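PDB 2VXG: Cg6181-pa, isoform A from Drosophila melanogaster, which seems to act in mRNA decapping during mRNA degradation and is required for silencing a subset of endogenous miRNA targets. Local coordinates for residues A[22-27]-A[61-66]; A[55-60]-A[80-85]; A[34-39]-A[72-77]; A[103-108]-A[129-134]. All blocks are in the same frame, centred on the assembly; numbering follows the deposited sequence.

Overall arrangement
The crystallised piece is the all-helical C-terminal region of Ge-1. Of the four, interaction 2 is the buried one: a leucine packs on two alanines between helices 54-66 and 73-85. Interaction 1 also uses helix 54-66 but lies at the surface, and there a glutamine amide and a water join it to helix 16-25. Interaction 3 shares helix 73-85 with interaction 2 and brings it against helix 29-38 through sparse, partly buried leucine packing. Interaction 4, likewise partly buried, pairs helices 91-114 and 121-134 with larger apolar and aromatic side chains. Interactions 3 and 4 lie on opposite sides of the chain's centre, with centres about 20 Å apart.

Interaction 1: A[22-27]-A[61-66]; sequences QALLAN and IQQISA
Leu-24 and Gln-63 are the nearest residues of the two backbones, with their CA atoms 7.8 Å apart. Segment 22-27 comes from helix 16-25, and Asn-27 leaves helical geometry with a positive phi. Segment 61-66 lies on helix 54-66. The backbones stay apart, and one long side chain spans the distance. Gln-63 runs extended beyond CG, which carries its amide across to the other helix. NE2 of Gln-63 donates to O of Leu-24 at 2.8 Å. The bond is nearly straight, with an N-H...O angle of 167°. It meets a lone pair in the carbonyl plane, and the carbonyl oxygen lies almost in the plane of the amide. Near the other end of the amide sits a water, 2.9 Å from OE1 of Gln-63 and 2.8 Å from O of Ala-23. Leu-24 adds an apolar contact, with its CD2 3.6 Å from CD of Gln-63. Both side chains also touch Val-32 of helix 29-38. The direct bond from NE2 ties the amide firmly to one carbonyl of helix 16-25. The water can link OE1 to O of Ala-23, the carbonyl just before it, which would probably help to set which way round the amide lies.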
loop_
_atom_site.group_PDB
_atom_site.type_symbol
_atom_site.label_atom_id
_atom_site.label_comp_id
_atom_site.label_asym_id
_atom_site.label_seq_id
_atom_site.Cartn_x
_atom_site.Cartn_y
_atom_site.Cartn_z
ATOM N N GLN A 22 1.759 -11.667 6.984
ATOM C CA GLN A 22 0.563 -12.444 7.245
ATOM C C GLN A 22 -0.609 -11.778 6.576
ATOM O O GLN A 22 -1.354 -12.435 5.848
ATOM C CB GLN A 22 0.286 -12.562 8.753
ATOM C CG GLN A 22 -1.006 -13.314 9.121
ATOM C CD GLN A 22 -1.049 -14.783 8.686
ATOM O OE1 GLN A 22 -1.632 -15.111 7.651
ATOM N NE2 GLN A 22 -0.448 -15.672 9.483
ATOM N N ALA A 23 -0.742 -10.464 6.773
ATOM C CA ALA A 23 -1.870 -9.774 6.178
ATOM C C ALA A 23 -1.859 -9.904 4.623
ATOM O O ALA A 23 -2.901 -10.192 3.993
ATOM C CB ALA A 23 -1.873 -8.340 6.607
ATOM N N LEU A 24 -0.685 -9.716 4.023
ATOM C CA LEU A 24 -0.510 -9.674 2.563
ATOM C C LEU A 24 -0.532 -11.030 1.840
ATOM O O LEU A 24 -0.890 -11.120 0.634
ATOM C CB LEU A 24 0.760 -8.911 2.185
ATOM C CG LEU A 24 0.787 -7.413 2.473
ATOM C CD1 LEU A 24 2.185 -6.815 2.392
ATOM C CD2 LEU A 24 -0.213 -6.679 1.569
ATOM N N LEU A 25 -0.098 -12.073 2.539
ATOM C CA LEU A 25 -0.203 -13.468 2.020
ATOM C C LEU A 25 -1.589 -14.087 2.102
ATOM O O LEU A 25 -1.810 -15.146 1.558
ATOM C CB LEU A 25 0.779 -14.366 2.754
ATOM C CG LEU A 25 2.252 -14.097 2.434
ATOM C CD1 LEU A 25 3.161 -14.942 3.290
ATOM C CD2 LEU A 25 2.531 -14.361 0.976
ATOM N N ALA A 26 -2.507 -13.471 2.844
ATOM C CA ALA A 26 -3.879 -13.971 3.011
ATOM C C ALA A 26 -4.797 -13.736 1.806
ATOM O O ALA A 26 -5.904 -14.304 1.723
ATOM C CB ALA A 26 -4.528 -13.324 4.363
ATOM N N ASN A 27 -4.364 -12.890 0.865
ATOM C CA ASN A 27 -5.194 -12.557 -0.302
ATOM C C ASN A 27 -6.525 -11.986 0.210
ATOM O O ASN A 27 -7.611 -12.450 -0.126
ATOM C CB ASN A 27 -5.375 -13.796 -1.205
ATOM C CG ASN A 27 -6.276 -13.554 -2.390
ATOM O OD1 ASN A 27 -6.197 -12.509 -3.044
ATOM N ND2 ASN A 27 -7.115 -14.541 -2.699
ATOM N N ILE A 61 1.265 -1.667 -2.043
ATOM C CA ILE A 61 0.889 -0.803 -3.177
ATOM C C ILE A 61 0.035 -1.589 -4.203
ATOM O O ILE A 61 -1.029 -1.096 -4.649
ATOM C CB ILE A 61 2.125 -0.195 -3.926
ATOM C CG1 ILE A 61 2.726 0.959 -3.105
ATOM C CG2 ILE A 61 1.708 0.342 -5.305
ATOM C CD1 ILE A 61 4.122 1.396 -3.590
ATOM N N GLN A 62 0.480 -2.773 -4.523
ATOM C CA GLN A 62 -0.211 -3.644 -5.392
ATOM C C GLN A 62 -1.640 -3.988 -4.927
ATOM O O GLN A 62 -2.598 -3.806 -5.630
ATOM C CB GLN A 62 0.663 -4.851 -5.641
ATOM C CG GLN A 62 0.199 -5.749 -6.693
ATOM C CD GLN A 62 -0.786 -6.776 -6.218
ATOM O OE1 GLN A 62 -0.526 -7.493 -5.276
ATOM N NE2 GLN A 62 -1.899 -6.869 -6.874
ATOM N N GLN A 63 -1.746 -4.404 -3.696
ATOM C CA GLN A 63 -2.975 -4.921 -3.136
ATOM C C GLN A 63 -4.049 -3.842 -2.909
ATOM O O GLN A 63 -5.222 -4.071 -3.202
ATOM C CB GLN A 63 -2.701 -5.689 -1.844
ATOM C CG GLN A 63 -1.897 -6.973 -2.136
ATOM C CD GLN A 63 -2.085 -8.050 -1.130
ATOM O OE1 GLN A 63 -3.021 -8.044 -0.346
ATOM N NE2 GLN A 63 -1.147 -8.993 -1.118
ATOM N N ILE A 64 -3.631 -2.695 -2.398
ATOM C CA ILE A 64 -4.527 -1.574 -2.155
ATOM C C ILE A 64 -5.105 -1.108 -3.521
ATOM O O ILE A 64 -6.318 -0.854 -3.640
ATOM C CB ILE A 64 -3.834 -0.401 -1.428
ATOM C CG1 ILE A 64 -3.481 -0.771 0.023
ATOM C CG2 ILE A 64 -4.777 0.855 -1.456
ATOM C CD1 ILE A 64 -2.603 0.259 0.740
ATOM N N SER A 65 -4.233 -0.990 -4.522
ATOM C CA SER A 65 -4.634 -0.478 -5.841
ATOM C C SER A 65 -5.306 -1.502 -6.749
ATOM O O SER A 65 -5.951 -1.123 -7.752
ATOM C CB SER A 65 -3.485 0.160 -6.598
ATOM O OG SER A 65 -2.539 -0.762 -7.097
ATOM N N ALA A 66 -5.119 -2.785 -6.448
ATOM C CA ALA A 66 -5.758 -3.860 -7.228
ATOM C C ALA A 66 -7.279 -3.752 -7.174
ATOM O O ALA A 66 -7.983 -4.244 -8.067
ATOM C CB ALA A 66 -5.324 -5.256 -6.705
HETATM O O HOH W 1 -3.908 -10.137 1.419
#

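Interaction 2: A[55-60]-A[80-85]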
loop_
_atom_site.group_PDB
_atom_site.type_symbol
_atom_site.label_atom_id
_atom_site.label_comp_id
_atom_site.label_asym_id
_atom_site.label_seq_id
_atom_site.Cartn_x
_atom_site.Cartn_y
_atom_site.Cartn_z
ATOM N N LYS A 55 9.856 -5.083 -0.033
ATOM C CA LYS A 55 8.962 -6.072 -0.620
ATOM C C LYS A 55 7.524 -5.934 -0.086
ATOM O O LYS A 55 6.584 -6.169 -0.811
ATOM C CB LYS A 55 9.517 -7.502 -0.546
ATOM C CG LYS A 55 9.520 -8.228 0.819
ATOM C CD LYS A 55 10.027 -9.686 0.698
ATOM C CE LYS A 55 10.547 -10.186 2.070
ATOM N NZ LYS A 55 11.736 -11.020 1.900
ATOM N N VAL A 56 7.391 -5.523 1.169
ATOM C CA VAL A 56 6.103 -5.301 1.817
ATOM C C VAL A 56 5.481 -4.032 1.249
ATOM O O VAL A 56 4.308 -3.997 0.943
ATOM C CB VAL A 56 6.238 -5.193 3.348
ATOM C CG1 VAL A 56 5.008 -4.529 3.964
ATOM C CG2 VAL A 56 6.546 -6.598 4.004
ATOM N N LEU A 57 6.278 -3.001 1.086
ATOM C CA LEU A 57 5.752 -1.751 0.523
ATOM C C LEU A 57 5.173 -1.969 -0.867
ATOM O O LEU A 57 4.067 -1.484 -1.141
ATOM C CB LEU A 57 6.842 -0.672 0.484
ATOM C CG LEU A 57 7.322 -0.132 1.823
ATOM C CD1 LEU A 57 8.560 0.667 1.649
ATOM C CD2 LEU A 57 6.236 0.694 2.474
ATOM N N LEU A 58 5.902 -2.681 -1.744
ATOM C CA LEU A 58 5.468 -2.899 -3.159
ATOM C C LEU A 58 4.222 -3.792 -3.262
ATOM O O LEU A 58 3.362 -3.597 -4.105
ATOM C CB LEU A 58 6.586 -3.471 -4.007
ATOM C CG LEU A 58 7.758 -2.515 -4.331
ATOM C CD1 LEU A 58 8.971 -3.180 -5.011
ATOM C CD2 LEU A 58 7.307 -1.256 -5.106
ATOM N N SER A 59 4.140 -4.787 -2.398
ATOM C CA SER A 59 2.932 -5.641 -2.268
ATOM C C SER A 59 1.696 -4.864 -1.756
ATOM O O SER A 59 0.597 -5.031 -2.269
ATOM C CB SER A 59 3.248 -6.811 -1.325
ATOM O OG SER A 59 2.120 -7.670 -1.106
ATOM N N LEU A 60 1.888 -4.045 -0.740
ATOM C CA LEU A 60 0.841 -3.192 -0.196
ATOM C C LEU A 60 0.338 -2.264 -1.296
ATOM O O LEU A 60 -0.880 -2.161 -1.518
ATOM C CB LEU A 60 1.384 -2.406 1.011
ATOM C CG LEU A 60 0.497 -1.519 1.858
ATOM C CD1 LEU A 60 -0.622 -2.439 2.417
ATOM C CD2 LEU A 60 1.312 -0.850 3.004
ATOM N N ASN A 80 0.137 6.713 -0.661
ATOM C CA ASN A 80 1.046 7.874 -0.586
ATOM C C ASN A 80 2.360 7.557 0.126
ATOM O O ASN A 80 3.429 7.757 -0.433
ATOM C CB ASN A 80 0.380 9.053 0.125
ATOM C CG ASN A 80 -0.721 9.741 -0.724
ATOM O OD1 ASN A 80 -0.829 9.517 -1.926
ATOM N ND2 ASN A 80 -1.536 10.587 -0.074
ATOM N N GLU A 81 2.263 7.105 1.377
ATOM C CA GLU A 81 3.456 6.823 2.193
ATOM C C GLU A 81 4.268 5.690 1.649
ATOM O O GLU A 81 5.480 5.790 1.608
ATOM C CB GLU A 81 3.124 6.518 3.642
ATOM C CG GLU A 81 2.475 7.638 4.382
ATOM C CD GLU A 81 3.358 8.769 4.804
ATOM O OE1 GLU A 81 4.607 8.767 4.618
ATOM O OE2 GLU A 81 2.757 9.708 5.366
ATOM N N ALA A 82 3.613 4.630 1.173
ATOM C CA ALA A 82 4.363 3.514 0.625
ATOM C C ALA A 82 5.156 3.934 -0.598
ATOM O O ALA A 82 6.329 3.569 -0.743
ATOM C CB ALA A 82 3.458 2.304 0.337
ATOM N N LEU A 83 4.551 4.713 -1.497
ATOM C CA LEU A 83 5.301 5.216 -2.656
ATOM C C LEU A 83 6.504 6.056 -2.218
ATOM O O LEU A 83 7.613 5.909 -2.746
ATOM C CB LEU A 83 4.383 6.059 -3.578
ATOM C CG LEU A 83 4.932 6.766 -4.824
ATOM C CD1 LEU A 83 5.223 5.739 -5.918
ATOM C CD2 LEU A 83 3.930 7.792 -5.378
ATOM N N LEU A 84 6.282 6.968 -1.283
ATOM C CA LEU A 84 7.374 7.841 -0.782
ATOM C C LEU A 84 8.488 7.053 -0.116
ATOM O O LEU A 84 9.594 7.533 -0.057
ATOM C CB LEU A 84 6.843 8.892 0.184
ATOM C CG LEU A 84 5.881 9.954 -0.378
ATOM C CD1 LEU A 84 5.401 10.835 0.731
ATOM C CD2 LEU A 84 6.560 10.810 -1.485
ATOM N N ALA A 85 8.177 5.854 0.385
ATOM C CA ALA A 85 9.179 4.968 1.024
ATOM C C ALA A 85 9.935 4.047 0.067
ATOM O O ALA A 85 10.918 3.382 0.481
ATOM C CB ALA A 85 8.517 4.127 2.111
#
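Leu-57 meets Ala-82 and Ala-85 where helices 54-66 and 73-85 run antiparallel as an alpha-alpha hairpin. This is a building element of the helical fold of the Ge-1 C-terminal region. The tight part is Leu-57 with both alanines. The CA atoms of Leu-57 and Ala-82 are only 5.4 Å apart. The small side chain of Ala-82 probably allows this close approach. The CB atoms of all three residues point toward the opposite helix. With CG of Leu-57 beside the backbone N (chi1 -68°), the leucine fork straddles the two alanines. CD2 packs on Ala-82, while CD1 presses on CB of Ala-85 at 3.5 Å, closer than usual van der Waals contact. Phe-45 and Leu-52, from the loop region before helix 54-66, also pack on Leu-57. Replacing this leucine by an alanine would probably open a gap over both alanine methyls and take from Phe-45 and Leu-52 the side chain they pack on here. The contact opens toward the Ala-85 end. That residue is only partly buried, and its carbonyl oxygen accepts a hydrogen bond from NE2 of Gln-54. Deeper in, Ile-61 continues the packing on Ala-82, one turn along its helix from Leu-57. CB of Ala-82 sits 3.9 Å from CD2 of Leu-57 and 4.1 Å from O of the same leucine.

Interaction 3: A[34-39]-A[72-77]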
loop_
_atom_site.group_PDB
_atom_site.type_symbol
_atom_site.label_atom_id
_atom_site.label_comp_id
_atom_site.label_asym_id
_atom_site.label_seq_id
_atom_site.Cartn_x
_atom_site.Cartn_y
_atom_site.Cartn_z
ATOM N N PHE A 34 -7.695 -3.931 8.105
ATOM C CA PHE A 34 -7.611 -4.206 9.563
ATOM C C PHE A 34 -6.189 -3.974 10.084
ATOM O O PHE A 34 -5.975 -3.316 11.116
ATOM C CB PHE A 34 -8.062 -5.679 9.829
ATOM C CG PHE A 34 -7.737 -6.215 11.240
ATOM C CD1 PHE A 34 -8.641 -6.052 12.287
ATOM C CD2 PHE A 34 -6.562 -6.911 11.469
ATOM C CE1 PHE A 34 -8.376 -6.547 13.552
ATOM C CE2 PHE A 34 -6.278 -7.411 12.702
ATOM C CZ PHE A 34 -7.182 -7.240 13.762
ATOM N N THR A 35 -5.210 -4.524 9.373
ATOM C CA THR A 35 -3.811 -4.360 9.754
ATOM C C THR A 35 -3.451 -2.865 9.748
ATOM O O THR A 35 -2.880 -2.391 10.716
ATOM C CB THR A 35 -2.868 -5.176 8.838
ATOM O OG1 THR A 35 -3.345 -6.522 8.785
ATOM C CG2 THR A 35 -1.418 -5.156 9.310
ATOM N N LEU A 36 -3.803 -2.140 8.678
ATOM C CA LEU A 36 -3.440 -0.694 8.552
ATOM C C LEU A 36 -4.098 0.121 9.663
ATOM O O LEU A 36 -3.477 0.973 10.279
ATOM C CB LEU A 36 -3.848 -0.124 7.204
ATOM C CG LEU A 36 -3.230 -0.687 5.923
ATOM C CD1 LEU A 36 -3.893 -0.027 4.735
ATOM C CD2 LEU A 36 -1.765 -0.493 5.880
ATOM N N ARG A 37 -5.356 -0.216 9.933
ATOM C CA ARG A 37 -6.108 0.312 11.069
ATOM C C ARG A 37 -5.431 0.114 12.440
ATOM O O ARG A 37 -5.540 0.983 13.278
ATOM C CB ARG A 37 -7.536 -0.249 10.982
ATOM C CG ARG A 37 -8.457 -0.088 12.153
ATOM C CD ARG A 37 -9.646 -1.079 11.997
ATOM N NE ARG A 37 -10.103 -1.091 10.610
ATOM C CZ ARG A 37 -10.580 -2.145 9.937
ATOM N NH1 ARG A 37 -10.726 -3.341 10.491
ATOM N NH2 ARG A 37 -10.934 -1.980 8.666
ATOM N N HIS A 38 -4.675 -0.963 12.659
ATOM C CA HIS A 38 -3.974 -1.183 13.934
ATOM C C HIS A 38 -2.493 -0.910 13.935
ATOM O O HIS A 38 -1.841 -1.221 14.916
ATOM C CB HIS A 38 -4.125 -2.633 14.403
ATOM C CG HIS A 38 -5.499 -2.958 14.845
ATOM N ND1 HIS A 38 -6.486 -3.342 13.966
ATOM C CD2 HIS A 38 -6.080 -2.881 16.061
ATOM C CE1 HIS A 38 -7.610 -3.515 14.632
ATOM N NE2 HIS A 38 -7.391 -3.241 15.900
ATOM N N THR A 39 -1.909 -0.425 12.853
ATOM C CA THR A 39 -0.454 -0.253 12.894
ATOM C C THR A 39 -0.154 1.222 13.059
ATOM O O THR A 39 -0.929 2.071 12.656
ATOM C CB THR A 39 0.365 -0.931 11.695
ATOM O OG1 THR A 39 1.092 0.035 10.918
ATOM C CG2 THR A 39 -0.480 -1.789 10.826
ATOM N N ASN A 72 -10.329 4.723 -0.033
ATOM C CA ASN A 72 -10.563 5.735 1.002
ATOM C C ASN A 72 -9.266 6.423 1.464
ATOM O O ASN A 72 -8.183 6.092 0.979
ATOM C CB ASN A 72 -11.284 5.094 2.196
ATOM C CG ASN A 72 -10.603 3.823 2.693
ATOM O OD1 ASN A 72 -9.359 3.708 2.708
ATOM N ND2 ASN A 72 -11.421 2.867 3.139
ATOM N N GLU A 73 -9.391 7.369 2.398
ATOM C CA GLU A 73 -8.252 8.102 2.974
ATOM C C GLU A 73 -7.205 7.178 3.619
ATOM O O GLU A 73 -5.993 7.336 3.424
ATOM C CB GLU A 73 -8.741 9.093 4.022
ATOM C CG GLU A 73 -8.032 10.461 3.956
ATOM C CD GLU A 73 -8.266 11.327 5.185
ATOM O OE1 GLU A 73 -8.217 10.785 6.315
ATOM O OE2 GLU A 73 -8.491 12.554 5.036
ATOM N N LEU A 74 -7.657 6.212 4.401
ATOM C CA LEU A 74 -6.698 5.317 5.028
ATOM C C LEU A 74 -5.809 4.673 3.939
ATOM O O LEU A 74 -4.582 4.807 3.967
ATOM C CB LEU A 74 -7.400 4.295 5.926
ATOM C CG LEU A 74 -6.483 3.174 6.419
ATOM C CD1 LEU A 74 -5.300 3.748 7.175
ATOM C CD2 LEU A 74 -7.256 2.115 7.215
ATOM N N LYS A 75 -6.435 4.027 2.950
ATOM C CA LYS A 75 -5.685 3.332 1.924
ATOM C C LYS A 75 -4.907 4.315 1.018
ATOM O O LYS A 75 -3.788 3.991 0.589
ATOM C CB LYS A 75 -6.589 2.368 1.114
ATOM C CG LYS A 75 -6.986 1.103 1.937
ATOM C CD LYS A 75 -7.809 0.047 1.151
ATOM C CE LYS A 75 -9.172 0.638 0.704
ATOM N NZ LYS A 75 -10.072 -0.348 0.015
ATOM N N GLN A 76 -5.483 5.484 0.749
ATOM C CA GLN A 76 -4.792 6.489 -0.076
ATOM C C GLN A 76 -3.550 6.955 0.614
ATOM O O GLN A 76 -2.502 7.058 0.020
ATOM C CB GLN A 76 -5.643 7.722 -0.356
ATOM C CG GLN A 76 -4.962 8.775 -1.311
ATOM C CD GLN A 76 -4.391 8.165 -2.604
ATOM O OE1 GLN A 76 -4.953 7.224 -3.145
ATOM N NE2 GLN A 76 -3.260 8.715 -3.102
ATOM N N ARG A 77 -3.699 7.261 1.897
ATOM C CA ARG A 77 -2.592 7.753 2.681
ATOM C C ARG A 77 -1.477 6.712 2.755
ATOM O O ARG A 77 -0.298 7.061 2.622
ATOM C CB ARG A 77 -3.097 8.193 4.063
ATOM C CG ARG A 77 -2.116 8.992 4.858
ATOM C CD ARG A 77 -1.321 8.147 5.830
ATOM N NE ARG A 77 -2.187 7.565 6.862
ATOM C CZ ARG A 77 -1.851 7.382 8.127
ATOM N NH1 ARG A 77 -0.651 7.760 8.578
ATOM N NH2 ARG A 77 -2.742 6.827 8.955
#
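Leu-74 lays its forked end over CB of Leu-36, with its CD1 and its CD2 each 4.1 Å from that carbon. The first torsion (170°) turns the fork of Leu-74 away from its own N and swings both methyls toward helix 29-38. CD2 also reaches the backbone at N of Arg-37, again at 4.1 Å. Beside this pair, CD1 of Leu-36 lies 4.3 Å from CG of Lys-75, so the aliphatic part of the lysine widens the apolar patch. The charged end of Lys-75 turns elsewhere: NZ donates to O of Asn-70 and forms a salt bridge with Glu-33 of helix 29-38. The short helical segments 34-38 and 73-77 cross at 80° with their axes 10.6 Å apart. Such a steep crossing keeps the contact short, and few side chains share it. Local bonds also order the two segments. Asn-72 is the N-cap of helix 73-85, and its OD1 accepts from N of Lys-75 at 3.0 Å. In helix 29-38, ND1 of His-38 donates to O of Phe-34 at 2.9 Å. The same nitrogen lies over one face of the Phe-34 ring, offset toward the rim. On one side of the contact, Leu-36 and Thr-35 pack on Phe-20 of helix 16-25, and Thr-35 also touches Ile-7 of helix 2-13. From helix 73-85, Gln-76 reaches Val-124 and Leu-127 of helix 121-134. The contact therefore lies between the N-terminal helices and the C-terminal ones.

Interaction 4: A[103-108]-A[129-134]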
loop_
_atom_site.group_PDB
_atom_site.type_symbol
_atom_site.label_atom_id
_atom_site.label_comp_id
_atom_site.label_asym_id
_atom_site.label_seq_id
_atom_site.Cartn_x
_atom_site.Cartn_y
_atom_site.Cartn_z
ATOM N N GLU A 103 1.426 -0.822 -13.088
ATOM C CA GLU A 103 0.119 -1.370 -12.751
ATOM C C GLU A 103 -0.654 -0.481 -11.762
ATOM O O GLU A 103 -1.865 -0.334 -11.895
ATOM C CB GLU A 103 0.276 -2.784 -12.173
ATOM C CG GLU A 103 -1.015 -3.608 -12.101
ATOM C CD GLU A 103 -1.743 -3.838 -13.465
ATOM O OE1 GLU A 103 -1.172 -3.578 -14.531
ATOM O OE2 GLU A 103 -2.910 -4.311 -13.460
ATOM N N LEU A 104 0.045 0.105 -10.788
ATOM C CA LEU A 104 -0.538 1.089 -9.888
ATOM C C LEU A 104 -1.122 2.245 -10.707
ATOM O O LEU A 104 -2.262 2.646 -10.508
ATOM C CB LEU A 104 0.518 1.614 -8.892
ATOM C CG LEU A 104 0.100 2.867 -8.106
ATOM C CD1 LEU A 104 -1.089 2.599 -7.185
ATOM C CD2 LEU A 104 1.265 3.466 -7.326
ATOM N N TYR A 105 -0.323 2.752 -11.648
ATOM C CA TYR A 105 -0.761 3.809 -12.543
ATOM C C TYR A 105 -2.033 3.471 -13.312
ATOM O O TYR A 105 -2.958 4.275 -13.361
ATOM C CB TYR A 105 0.347 4.145 -13.549
ATOM C CG TYR A 105 0.096 5.476 -14.211
ATOM C CD1 TYR A 105 0.633 6.635 -13.685
ATOM C CD2 TYR A 105 -0.694 5.567 -15.353
ATOM C CE1 TYR A 105 0.414 7.826 -14.255
ATOM C CE2 TYR A 105 -0.935 6.773 -15.942
ATOM C CZ TYR A 105 -0.377 7.911 -15.376
ATOM O OH TYR A 105 -0.597 9.123 -15.940
ATOM N N ARG A 106 -2.043 2.261 -13.884
ATOM C CA ARG A 106 -3.136 1.740 -14.704
ATOM C C ARG A 106 -4.396 1.616 -13.853
ATOM O O ARG A 106 -5.468 2.025 -14.260
ATOM C CB ARG A 106 -2.714 0.385 -15.365
ATOM C CG ARG A 106 -3.708 -0.287 -16.383
ATOM C CD ARG A 106 -2.931 -1.225 -17.400
ATOM N NE ARG A 106 -3.749 -2.097 -18.259
ATOM C CZ ARG A 106 -4.070 -1.906 -19.554
ATOM N NH1 ARG A 106 -3.714 -0.816 -20.228
ATOM N NH2 ARG A 106 -4.807 -2.814 -20.179
ATOM N N ASN A 107 -4.254 1.075 -12.639
ATOM C CA ASN A 107 -5.368 1.025 -11.709
ATOM C C ASN A 107 -5.907 2.374 -11.267
ATOM O O ASN A 107 -7.131 2.529 -11.097
ATOM C CB ASN A 107 -5.003 0.187 -10.468
ATOM C CG ASN A 107 -5.001 -1.296 -10.762
ATOM O OD1 ASN A 107 -4.060 -2.016 -10.436
ATOM N ND2 ASN A 107 -6.039 -1.754 -11.389
ATOM N N CYS A 108 -5.001 3.329 -11.028
ATOM C CA CYS A 108 -5.396 4.697 -10.672
ATOM C C CYS A 108 -6.123 5.339 -11.831
ATOM O O CYS A 108 -7.126 6.006 -11.629
ATOM C CB CYS A 108 -4.179 5.573 -10.284
ATOM S SG CYS A 108 -3.394 5.121 -8.700
ATOM N N LYS A 129 0.837 11.722 -11.086
ATOM C CA LYS A 129 2.010 12.606 -11.397
ATOM C C LYS A 129 3.301 12.213 -10.666
ATOM O O LYS A 129 4.397 12.208 -11.251
ATOM C CB LYS A 129 1.721 14.063 -11.062
ATOM C CG LYS A 129 0.727 14.722 -11.918
ATOM C CD LYS A 129 1.208 14.982 -13.351
ATOM C CE LYS A 129 0.006 15.287 -14.245
ATOM N NZ LYS A 129 0.396 15.833 -15.565
ATOM N N ALA A 130 3.182 11.904 -9.384
ATOM C CA ALA A 130 4.323 11.488 -8.593
ATOM C C ALA A 130 4.935 10.208 -9.144
ATOM O O ALA A 130 6.154 10.060 -9.140
ATOM C CB ALA A 130 3.912 11.258 -7.158
ATOM N N ILE A 131 4.064 9.287 -9.578
ATOM C CA ILE A 131 4.472 8.003 -10.117
ATOM C C ILE A 131 5.364 8.199 -11.340
ATOM O O ILE A 131 6.388 7.479 -11.493
ATOM C CB ILE A 131 3.225 7.116 -10.482
ATOM C CG1 ILE A 131 2.597 6.538 -9.207
ATOM C CG2 ILE A 131 3.610 5.955 -11.427
ATOM C CD1 ILE A 131 1.337 5.754 -9.484
ATOM N N ILE A 132 4.999 9.173 -12.180
ATOM C CA ILE A 132 5.783 9.495 -13.380
ATOM C C ILE A 132 7.243 9.783 -13.004
ATOM O O ILE A 132 8.154 9.336 -13.687
ATOM C CB ILE A 132 5.148 10.649 -14.203
ATOM C CG1 ILE A 132 3.775 10.214 -14.749
ATOM C CG2 ILE A 132 6.085 11.068 -15.351
ATOM C CD1 ILE A 132 3.074 11.240 -15.636
ATOM N N THR A 133 7.454 10.473 -11.876
ATOM C CA THR A 133 8.802 10.812 -11.392
ATOM C C THR A 133 9.572 9.585 -10.951
ATOM O O THR A 133 10.761 9.457 -11.221
ATOM C CB THR A 133 8.748 11.845 -10.239
ATOM O OG1 THR A 133 8.129 13.043 -10.723
ATOM C CG2 THR A 133 10.131 12.195 -9.740
ATOM N N TYR A 134 8.897 8.674 -10.270
ATOM C CA TYR A 134 9.524 7.409 -9.881
ATOM C C TYR A 134 9.871 6.540 -11.079
ATOM O O TYR A 134 10.901 5.869 -11.081
ATOM C CB TYR A 134 8.615 6.643 -8.933
ATOM C CG TYR A 134 8.642 7.188 -7.536
ATOM C CD1 TYR A 134 9.581 6.741 -6.617
ATOM C CD2 TYR A 134 7.705 8.117 -7.119
ATOM C CE1 TYR A 134 9.593 7.230 -5.339
ATOM C CE2 TYR A 134 7.711 8.615 -5.839
ATOM C CZ TYR A 134 8.647 8.159 -4.951
ATOM O OH TYR A 134 8.645 8.650 -3.668
#
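Tyr-105 and Ile-131 carry the aromatic part of this contact, and their CA atoms are 7.1 Å apart. CG2 of Ile-131 approaches the edge of the tyrosine ring, near its plane, and comes within 3.8 Å of CD1 of Tyr-105. Ile-132 reaches the same ring obliquely, with its CG1 4.2 Å from CE1 of Tyr-105. A chi1 of -163° in Tyr-105 directs the ring toward helix 121-134. Arg-135 adds a cation-pi contact to this ring. Tyr-105 is a known phosphorylation site, unmodified in this structure. The two segments belong to the last two helices of the chain, packed as an antiparallel alpha-alpha hairpin. The axes of the two short segments pass 10.4 Å apart, with 163° between the N-to-C directions. Purely aliphatic packing fills the inner side. There Leu-104 packs against Ile-131, but the modelled spacing of the two methyls that meet, CD2 of Leu-104 and CD1 of Ile-131, is too short and doubtful. An alanine in place of Ile-131 would lose both branches and would probably leave a gap between Leu-104 and the edge of the Tyr-105 ring. Leu-104 also packs on Ile-61 and Ser-65 of helix 54-66. Further along the hairpin, Cys-108 touches Val-124, Leu-127 and Met-128.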